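Local coordinates for protein aspartate aminotransferase (Rhodobacter sphaeroides, PDB 3NRA) that probably transfers the amino group of L-aspartate to 2-oxoglutarate, using pyridoxal 5'-phosphate held on a lysine side chain, at residues I83-A88 against D100-L105; F341-K346 against A377-L382; Q203-A208 against R235-V240; A118-V123 against E144-E149. All blocks are in the same frame, centred on the assembly; numbering follows the deposited sequence. Where two conformers were deposited one is given.

Interaction 1 of 4, residues I83-A88 against D100-L105; sequences IRDLLA and DARDGL
Arg102 reaches Asp85 because its chain bends early, chi2 of -40° turning CD back toward the helix, while on Asp85 CG sits anti to the carbonyl carbon (chi1 -72°). Carboxylate and guanidinium come out nearly coplanar, and Arg102 grips side-on with two nitrogens. NE gives the straighter bond, 2.9 Å to Asp85 OD1 on its syn lone pair; NH2 gives a longer one, 3.2 Å to Asp85 OD2. In the conformer of Arg102 described here, one of two modelled, the salt bridge forms. An alanine in place of Asp85 would probably leave the Arg102 guanidinium without its opposite charge and free to swing away. One residue earlier on the helix, Arg84 slides past Leu105 in the opposite direction and donates from NH1 to Ala101 O at 2.8 Å; its NH2 is held by Glu76 and Gly79 O. Apolar contacts accompany the polar ones: Ala88 CB meets Ala101 CB at 3.8 Å, and Leu105 CD2 lies near Arg84 CG. Asp100 OD1 accepts from Arg102 N at 3.0 Å, an Asx turn in the loop that leads from helix 81-95 to strand 105-108, an edge of the seven-stranded aminotransferase sheet within the chain.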
# COMPACT_ATOMS: atom_id res chain seq x y z
N ILE B 83 -18.48 -6.74 1.71
CA ILE B 83 -18.30 -5.43 2.32
C ILE B 83 -18.55 -4.33 1.27
O ILE B 83 -19.20 -3.32 1.55
CB ILE B 83 -16.89 -5.31 3.00
CG1 ILE B 83 -16.80 -6.32 4.15
CG2 ILE B 83 -16.65 -3.90 3.55
CD1 ILE B 83 -15.43 -6.50 4.70
N ARG B 84 -18.10 -4.56 0.05
CA ARG B 84 -18.45 -3.63 -1.02
C ARG B 84 -19.97 -3.49 -1.23
O ARG B 84 -20.49 -2.38 -1.34
CB ARG B 84 -17.77 -4.02 -2.31
CG ARG B 84 -16.36 -3.55 -2.36
CD ARG B 84 -15.77 -3.78 -3.70
NE ARG B 84 -15.44 -5.18 -3.90
CZ ARG B 84 -15.75 -5.94 -4.96
NH1 ARG B 84 -16.45 -5.47 -6.01
NH2 ARG B 84 -15.32 -7.20 -4.99
N ASP B 85 -20.68 -4.63 -1.23
CA ASP B 85 -22.13 -4.63 -1.31
C ASP B 85 -22.83 -3.91 -0.14
O ASP B 85 -23.86 -3.29 -0.33
CB ASP B 85 -22.66 -6.07 -1.42
CG ASP B 85 -22.38 -6.71 -2.79
OD1 ASP B 85 -22.09 -5.97 -3.77
OD2 ASP B 85 -22.47 -7.96 -2.87
N LEU B 86 -22.28 -4.03 1.07
CA LEU B 86 -22.78 -3.27 2.23
C LEU B 86 -22.50 -1.77 2.05
O LEU B 86 -23.33 -0.94 2.38
CB LEU B 86 -22.13 -3.73 3.54
CG LEU B 86 -22.84 -4.71 4.46
CD1 LEU B 86 -21.90 -5.01 5.65
CD2 LEU B 86 -24.23 -4.19 4.98
N LEU B 87 -21.31 -1.43 1.56
CA LEU B 87 -20.87 -0.03 1.57
C LEU B 87 -21.53 0.83 0.49
O LEU B 87 -21.84 2.00 0.73
CB LEU B 87 -19.36 0.06 1.45
CG LEU B 87 -18.50 -0.24 2.68
CD1 LEU B 87 -17.00 0.06 2.28
CD2 LEU B 87 -18.89 0.56 3.89
N ALA B 88 -21.76 0.24 -0.68
CA ALA B 88 -22.21 1.01 -1.86
C ALA B 88 -23.49 1.82 -1.59
O ALA B 88 -23.55 3.02 -1.92
CB ALA B 88 -22.39 0.06 -3.09
N ASP B 100 -21.74 1.76 -7.65
CA ASP B 100 -21.74 0.42 -8.17
C ASP B 100 -20.74 -0.45 -7.38
O ASP B 100 -19.54 -0.36 -7.59
CB ASP B 100 -21.36 0.49 -9.65
CG ASP B 100 -21.27 -0.88 -10.32
OD1 ASP B 100 -21.42 -1.92 -9.65
OD2 ASP B 100 -21.02 -0.89 -11.54
N ALA B 101 -21.25 -1.31 -6.49
CA ALA B 101 -20.40 -2.21 -5.67
C ALA B 101 -19.45 -3.11 -6.49
O ALA B 101 -18.31 -3.37 -6.06
CB ALA B 101 -21.26 -3.10 -4.77
N ARG B 102 -19.94 -3.59 -7.63
CA ARG B 102 -19.25 -4.63 -8.35
C ARG B 102 -18.09 -4.07 -9.18
O ARG B 102 -16.98 -4.53 -9.05
CB ARG B 102 -20.24 -5.45 -9.21
CG ARG B 102 -21.38 -6.14 -8.38
CD ARG B 102 -20.85 -6.73 -7.05
NE ARG B 102 -21.82 -7.50 -6.27
CZ ARG B 102 -22.18 -8.77 -6.53
NH1 ARG B 102 -21.77 -9.40 -7.64
NH2 ARG B 102 -23.01 -9.40 -5.68
N ASP B 103 -18.37 -3.06 -10.01
CA ASP B 103 -17.36 -2.51 -10.92
C ASP B 103 -16.97 -1.05 -10.67
O ASP B 103 -16.07 -0.53 -11.35
CB ASP B 103 -17.85 -2.66 -12.37
CG ASP B 103 -18.24 -4.09 -12.72
OD1 ASP B 103 -17.54 -5.02 -12.27
OD2 ASP B 103 -19.23 -4.28 -13.44
N GLY B 104 -17.61 -0.39 -9.71
CA GLY B 104 -17.35 1.03 -9.48
C GLY B 104 -16.89 1.38 -8.07
O GLY B 104 -17.09 2.52 -7.64
N LEU B 105 -16.31 0.41 -7.35
CA LEU B 105 -15.96 0.59 -5.92
C LEU B 105 -14.76 -0.27 -5.58
O LEU B 105 -14.80 -1.46 -5.76
CB LEU B 105 -17.13 0.25 -5.01
CG LEU B 105 -16.88 0.36 -3.50
CD1 LEU B 105 -16.39 1.80 -3.07
CD2 LEU B 105 -18.12 -0.03 -2.75

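Interaction 2 of 4, residues F341-K346 against A377-L382; sequences FPRLPK and ADSVRL
Ser379 CB is the bump on this surface and the Phe341 ring its floor: the carbon stands over one face, 3.7 Å from the ring centroid and 20° off the normal, a CH-pi contact. CG of Phe341 lies anti to the backbone N (chi1 -163°); the ring beyond it also has Arg381 CA at its edge. Replacing Phe341 by an alanine would probably open a gap beneath Ser379 CB and beside Arg381. On another part of the contact Pro342 CG rests against Val380 CG2, at 4.1 Å, and Leu382 CD1, at 4.2 Å. Leu344 CD1 brushes Val380 CG1 more loosely, while Arg343 CB and CG run alongside Ser379 OG.

The backbones fix this relief. Val380 N donates to Pro342 O at 3.2 Å, Leu344 N to Asp378 O at 3.0 Å, and these two bonds flank Arg343 and Ser379, a non-hydrogen-bonded antiparallel pair forming a single bridge. Two waters complete the fit, one joining Phe341 O to Ser379 OG and the other Leu344 O to Asp378 OD2. Arg381 sends its guanidinium away to Asn190 OD1. That pairing is consistent with the active site of class I aminotransferases, where an arginine from this strand, backed by an asparagine, receives the substrate's alpha-carboxylate.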
# COMPACT_ATOMS: atom_id res chain seq x y z
N PHE B 341 -5.43 26.48 9.32
CA PHE B 341 -4.28 26.94 8.59
C PHE B 341 -4.07 28.46 8.82
O PHE B 341 -4.33 29.27 7.94
CB PHE B 341 -4.51 26.62 7.12
CG PHE B 341 -3.29 26.65 6.28
CD1 PHE B 341 -2.18 25.87 6.60
CD2 PHE B 341 -3.28 27.37 5.09
CE1 PHE B 341 -1.08 25.85 5.79
CE2 PHE B 341 -2.16 27.36 4.29
CZ PHE B 341 -1.07 26.58 4.63
N PRO B 342 -3.61 28.84 10.03
CA PRO B 342 -3.37 30.24 10.29
C PRO B 342 -2.19 30.83 9.51
O PRO B 342 -1.15 30.17 9.37
CB PRO B 342 -3.10 30.27 11.79
CG PRO B 342 -2.70 28.93 12.12
CD PRO B 342 -3.52 28.06 11.25
N ARG B 343 -2.38 32.03 8.97
CA ARG B 343 -1.32 32.81 8.36
C ARG B 343 -0.74 33.71 9.41
O ARG B 343 -1.44 34.53 9.99
CB ARG B 343 -1.88 33.65 7.21
CG ARG B 343 -0.81 34.24 6.32
CD ARG B 343 -1.40 35.08 5.19
NE ARG B 343 -2.16 36.21 5.73
CZ ARG B 343 -2.75 37.14 4.99
NH1 ARG B 343 -2.67 37.13 3.66
NH2 ARG B 343 -3.42 38.09 5.59
N LEU B 344 0.56 33.55 9.67
CA LEU B 344 1.23 34.27 10.74
C LEU B 344 1.77 35.61 10.23
O LEU B 344 2.05 35.75 9.04
CB LEU B 344 2.39 33.40 11.29
CG LEU B 344 2.03 32.00 11.78
CD1 LEU B 344 3.23 31.32 12.39
CD2 LEU B 344 0.86 32.05 12.81
N PRO B 345 2.01 36.56 11.15
CA PRO B 345 2.64 37.83 10.75
C PRO B 345 4.12 37.74 10.47
O PRO B 345 4.73 36.68 10.63
CB PRO B 345 2.40 38.74 11.96
CG PRO B 345 2.23 37.84 13.10
CD PRO B 345 1.61 36.57 12.57
N LYS B 346 4.68 38.84 10.01
CA LYS B 346 6.14 38.98 9.82
C LYS B 346 6.84 38.77 11.16
O LYS B 346 6.49 39.42 12.13
CB LYS B 346 6.44 40.39 9.28
CG LYS B 346 7.89 40.65 8.88
CD LYS B 346 8.14 42.15 8.68
N ALA B 377 4.11 29.93 2.61
CA ALA B 377 5.26 29.66 3.47
C ALA B 377 5.08 30.24 4.88
O ALA B 377 5.57 29.66 5.84
CB ALA B 377 6.56 30.23 2.82
N ASP B 378 4.35 31.34 5.00
CA ASP B 378 4.16 31.98 6.32
C ASP B 378 2.92 31.49 7.06
O ASP B 378 2.59 32.01 8.11
CB ASP B 378 4.21 33.54 6.24
CG ASP B 378 3.15 34.14 5.32
OD1 ASP B 378 2.36 33.40 4.68
OD2 ASP B 378 3.13 35.40 5.22
N SER B 379 2.28 30.43 6.54
CA SER B 379 1.23 29.69 7.27
C SER B 379 1.75 28.39 7.88
O SER B 379 2.78 27.89 7.48
CB SER B 379 0.05 29.41 6.33
OG SER B 379 -0.50 30.65 5.88
N VAL B 380 1.05 27.88 8.90
CA VAL B 380 1.29 26.57 9.45
C VAL B 380 -0.05 25.83 9.57
O VAL B 380 -1.09 26.47 9.70
CB VAL B 380 1.96 26.63 10.86
CG1 VAL B 380 3.37 27.28 10.76
CG2 VAL B 380 1.05 27.38 11.90
N ARG B 381 -0.02 24.50 9.45
CA ARG B 381 -1.23 23.70 9.60
C ARG B 381 -1.26 23.06 10.98
O ARG B 381 -0.24 22.57 11.46
CB ARG B 381 -1.34 22.62 8.52
CG ARG B 381 -2.74 22.11 8.34
CD ARG B 381 -2.81 20.83 7.60
NE ARG B 381 -2.14 19.75 8.34
CZ ARG B 381 -1.83 18.56 7.84
NH1 ARG B 381 -2.18 18.24 6.60
NH2 ARG B 381 -1.21 17.65 8.61
N LEU B 382 -2.46 23.08 11.59
CA LEU B 382 -2.74 22.37 12.82
C LEU B 382 -3.80 21.35 12.54
O LEU B 382 -4.82 21.68 11.97
CB LEU B 382 -3.25 23.34 13.87
CG LEU B 382 -2.19 24.18 14.60
CD1 LEU B 382 -1.59 25.20 13.69
CD2 LEU B 382 -2.79 24.85 15.85
O HOH W 1 -3.21 30.66 5.93
O HOH W 2 4.21 36.81 7.40

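Interaction 3 of 4, residues Q203-A208 against R235-V240; sequences QIAALA and RAEAAV
Ala205 CB stands at the centre of this contact, touching three residues of the segment 235-240. Of these, Glu237 comes closest, its CB 3.5 Å from Ala205 CB and its CG just behind. Val240 CB follows, 3.8 Å from Ala205 CB, and Ala239 CB lies a little farther off. One methyl group thus fits among three side-chain stems. The next helical residue adds to the grip, Ala239 CB resting 4.0 Å from Ala206 N, so that it meets backbone as much as side chain. Val240 turns CG2 anti to its own backbone N, which puts that methyl 4.1 Å from Ala205 O.

What gathers these groups is a type I beta turn from Glu237 to Val240, closed by Val240 N donating to Glu237 O. Glu237 and Val240, the two ends of the turn, both set their CB against Ala205 CB. Farther out, Leu234 touches Ile204 and Ala205, and Val240 packs on Val245 at the start of strand 245-249. Arg235 fastens the beginning of the segment, its guanidinium bonded to Thr95 OG1 and Pro98 O, while Leu207 turns to helix 169-177.

No hydrogen bond crosses between helix and turn. The chemistry is van der Waals contact between small groups, and the small alanine side chain is consistent with the close approach of the backbones, 4.9 Å between the CA atoms of Ala205 and Val240.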
# COMPACT_ATOMS: atom_id res chain seq x y z
N GLN B 203 -19.56 24.73 -11.15
CA GLN B 203 -18.67 25.23 -12.20
C GLN B 203 -17.53 24.26 -12.45
O GLN B 203 -17.13 24.10 -13.59
CB GLN B 203 -18.14 26.64 -11.87
CG GLN B 203 -17.31 27.33 -13.05
CD GLN B 203 -18.15 27.66 -14.30
OE1 GLN B 203 -19.33 27.29 -14.39
NE2 GLN B 203 -17.55 28.37 -15.24
N ILE B 204 -17.04 23.60 -11.40
CA ILE B 204 -16.01 22.58 -11.58
C ILE B 204 -16.59 21.45 -12.41
O ILE B 204 -15.95 20.98 -13.34
CB ILE B 204 -15.48 22.00 -10.23
CG1 ILE B 204 -14.49 22.99 -9.56
CG2 ILE B 204 -14.78 20.64 -10.45
CD1 ILE B 204 -14.22 22.69 -8.09
N ALA B 205 -17.80 21.02 -12.08
CA ALA B 205 -18.46 19.99 -12.84
C ALA B 205 -18.65 20.39 -14.31
O ALA B 205 -18.38 19.59 -15.21
CB ALA B 205 -19.84 19.63 -12.20
N ALA B 206 -19.13 21.62 -14.54
CA ALA B 206 -19.39 22.12 -15.90
C ALA B 206 -18.10 22.25 -16.71
O ALA B 206 -18.05 21.88 -17.89
CB ALA B 206 -20.16 23.48 -15.86
N LEU B 207 -17.04 22.75 -16.08
CA LEU B 207 -15.76 22.92 -16.79
C LEU B 207 -15.16 21.56 -17.17
O LEU B 207 -14.75 21.36 -18.32
CB LEU B 207 -14.76 23.73 -15.97
CG LEU B 207 -15.04 25.23 -15.84
CD1 LEU B 207 -14.15 25.83 -14.75
CD2 LEU B 207 -14.88 25.98 -17.18
N ALA B 208 -15.21 20.61 -16.24
CA ALA B 208 -14.71 19.25 -16.51
C ALA B 208 -15.46 18.58 -17.67
O ALA B 208 -14.83 17.96 -18.55
CB ALA B 208 -14.77 18.38 -15.25
N ARG B 235 -19.71 14.52 -7.58
CA ARG B 235 -20.19 13.31 -8.31
C ARG B 235 -21.69 13.24 -8.52
O ARG B 235 -22.14 12.44 -9.32
CB ARG B 235 -19.72 12.02 -7.59
CG ARG B 235 -20.51 11.66 -6.32
CD ARG B 235 -19.84 10.47 -5.59
NE ARG B 235 -19.78 9.32 -6.49
CZ ARG B 235 -20.74 8.42 -6.67
NH1 ARG B 235 -21.84 8.41 -5.89
NH2 ARG B 235 -20.59 7.49 -7.62
N ALA B 236 -22.44 14.02 -7.75
CA ALA B 236 -23.88 14.15 -7.90
C ALA B 236 -24.31 15.31 -8.79
O ALA B 236 -25.50 15.44 -9.08
CB ALA B 236 -24.55 14.27 -6.50
N GLU B 237 -23.38 16.15 -9.26
CA GLU B 237 -23.75 17.29 -10.18
C GLU B 237 -24.34 16.82 -11.52
O GLU B 237 -23.79 15.97 -12.18
CB GLU B 237 -22.53 18.17 -10.47
CG GLU B 237 -22.10 19.01 -9.32
CD GLU B 237 -23.12 20.07 -8.93
OE1 GLU B 237 -23.78 20.66 -9.83
OE2 GLU B 237 -23.28 20.29 -7.71
N ALA B 238 -25.47 17.39 -11.90
CA ALA B 238 -26.12 17.04 -13.20
C ALA B 238 -25.20 17.30 -14.44
O ALA B 238 -25.28 16.57 -15.45
CB ALA B 238 -27.46 17.81 -13.36
N ALA B 239 -24.32 18.30 -14.34
CA ALA B 239 -23.42 18.69 -15.44
C ALA B 239 -22.30 17.69 -15.69
O ALA B 239 -21.74 17.65 -16.79
CB ALA B 239 -22.81 20.08 -15.15
N VAL B 240 -21.93 16.92 -14.68
CA VAL B 240 -20.76 16.09 -14.78
C VAL B 240 -21.17 14.70 -15.21
O VAL B 240 -22.23 14.23 -14.87
CB VAL B 240 -19.94 16.04 -13.43
CG1 VAL B 240 -20.55 15.06 -12.44
CG2 VAL B 240 -18.47 15.73 -13.72

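Interaction 4 of 4, residues A118-V123 against E144-E149; sequences AVAATV and EFFEGE
Phe146 lays one ring face against Ala120, and this CH-pi contact leads the interaction: Ala120 CA stands 3.9 Å from the ring centroid, 18° off the normal and offset toward the rim. The opposite face is occupied by Phe145 CD2, over the ring centre, so the aromatic ring is sandwiched between a helical backbone and its own neighbour in sequence. CG of Phe146 lies anti to the carbonyl carbon (chi1 -71°), beside the backbone N, and the ring beyond it meets helix 110-120.

Apolar contacts add to this. Ala120 CB presses on Phe146 CZ at 3.4 Å, and Val119 CG1 reaches Phe146 CD2 at 4.0 Å. Val123 CG1 lies 4.0 Å from Gly148 CA, where there is no room for a CB.

Hydrogen bonds shape each partner rather than joining them. Thr122 OG1 donates to Ala118 O at 2.7 Å, and Val119 O receives both Thr122 N and Val123 N. In the other segment Glu147, with positive phi, is the C-prime residue of a Schellman motif, its N bonded to Glu144 O.

Phe116 also meets the Phe146 ring, and Phe145 of the second subunit packs on it, placing the cluster at the dimer interface. With no hydrogen bond between them, the two segments meet each other through aromatic and aliphatic packing.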
# COMPACT_ATOMS: atom_id res chain seq x y z
N ALA B 118 -5.44 6.32 -8.09
CA ALA B 118 -6.26 7.20 -8.91
C ALA B 118 -5.38 8.08 -9.83
O ALA B 118 -5.66 8.23 -11.03
CB ALA B 118 -7.14 8.06 -8.03
N VAL B 119 -4.28 8.61 -9.28
CA VAL B 119 -3.36 9.40 -10.10
C VAL B 119 -2.62 8.48 -11.09
O VAL B 119 -2.46 8.82 -12.28
CB VAL B 119 -2.37 10.18 -9.24
CG1 VAL B 119 -1.37 10.95 -10.12
CG2 VAL B 119 -3.13 11.14 -8.26
N ALA B 120 -2.21 7.29 -10.62
CA ALA B 120 -1.50 6.31 -11.50
C ALA B 120 -2.36 5.90 -12.68
O ALA B 120 -1.85 5.74 -13.79
CB ALA B 120 -1.09 5.09 -10.71
N ALA B 121 -3.67 5.73 -12.43
CA ALA B 121 -4.63 5.32 -13.47
C ALA B 121 -5.06 6.45 -14.44
O ALA B 121 -5.73 6.19 -15.44
CB ALA B 121 -5.83 4.72 -12.82
N THR B 122 -4.68 7.70 -14.14
CA THR B 122 -5.17 8.84 -14.90
C THR B 122 -4.07 9.76 -15.48
O THR B 122 -4.34 10.50 -16.42
CB THR B 122 -6.17 9.68 -14.08
OG1 THR B 122 -5.53 10.18 -12.90
CG2 THR B 122 -7.38 8.85 -13.69
N VAL B 123 -2.84 9.70 -14.96
CA VAL B 123 -1.78 10.59 -15.41
C VAL B 123 -0.63 9.80 -16.10
O VAL B 123 -0.02 8.92 -15.51
CB VAL B 123 -1.21 11.43 -14.26
CG1 VAL B 123 -0.13 12.38 -14.79
CG2 VAL B 123 -2.35 12.23 -13.54
N GLU B 144 4.08 14.72 -10.24
CA GLU B 144 5.43 14.81 -10.71
C GLU B 144 6.16 13.44 -10.74
O GLU B 144 6.95 13.18 -11.65
CB GLU B 144 6.19 15.93 -9.95
CG GLU B 144 5.79 17.36 -10.55
CD GLU B 144 6.25 18.58 -9.74
OE1 GLU B 144 6.80 18.41 -8.63
OE2 GLU B 144 6.04 19.72 -10.25
N PHE B 145 5.79 12.53 -9.84
CA PHE B 145 6.30 11.17 -9.87
C PHE B 145 5.89 10.41 -11.14
O PHE B 145 6.67 9.65 -11.69
CB PHE B 145 5.81 10.38 -8.68
CG PHE B 145 6.38 8.99 -8.60
CD1 PHE B 145 7.73 8.80 -8.40
CD2 PHE B 145 5.57 7.88 -8.78
CE1 PHE B 145 8.25 7.51 -8.31
CE2 PHE B 145 6.12 6.59 -8.72
CZ PHE B 145 7.45 6.42 -8.50
N PHE B 146 4.66 10.64 -11.60
CA PHE B 146 4.23 10.06 -12.85
C PHE B 146 4.61 10.94 -14.09
O PHE B 146 4.12 10.72 -15.19
CB PHE B 146 2.74 9.72 -12.77
CG PHE B 146 2.45 8.53 -11.86
CD1 PHE B 146 2.78 7.23 -12.26
CD2 PHE B 146 1.91 8.71 -10.62
CE1 PHE B 146 2.56 6.15 -11.41
CE2 PHE B 146 1.69 7.63 -9.77
CZ PHE B 146 2.02 6.35 -10.18
N GLU B 147 5.54 11.89 -13.89
CA GLU B 147 6.07 12.75 -14.96
C GLU B 147 4.99 13.54 -15.71
O GLU B 147 5.18 13.92 -16.89
CB GLU B 147 6.95 11.93 -15.92
CG GLU B 147 8.12 11.17 -15.22
CD GLU B 147 9.15 10.59 -16.22
OE1 GLU B 147 9.66 11.35 -17.11
OE2 GLU B 147 9.46 9.37 -16.13
N GLY B 148 3.90 13.87 -14.99
CA GLY B 148 2.94 14.85 -15.45
C GLY B 148 3.43 16.26 -15.17
O GLY B 148 4.37 16.44 -14.39
N GLU B 149 2.79 17.23 -15.80
CA GLU B 149 3.10 18.64 -15.61
C GLU B 149 1.96 19.29 -14.80
O GLU B 149 0.83 19.39 -15.28
CB GLU B 149 3.21 19.32 -16.95
CG GLU B 149 3.63 20.79 -16.91
CD GLU B 149 3.45 21.51 -18.28
OE1 GLU B 149 3.41 20.83 -19.34
OE2 GLU B 149 3.31 22.75 -18.27

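Overall arrangement
All four contacts belong to the class I and II aminotransferase region of the chain, and each stands apart from the others. Interactions 1 and 3 come closest, about 6 Å between nearest atoms, and Arg235 bridges the interval by bonding to Thr95 and Pro98 in the chain joining the two segments of interaction 1. Interaction 4 stands about 11 Å from interaction 1 and 12 Å from interaction 3, nearest atoms; these three lie among helices and loops around the seven-stranded sheet. Interaction 2 belongs to the smaller sheet, its centre 40 Å from that of interaction 1 across the chain's middle. Through Arg381 it probably bears on the active site, whose cofactor is attached to Lys253, whereas interaction 4 faces the second subunit.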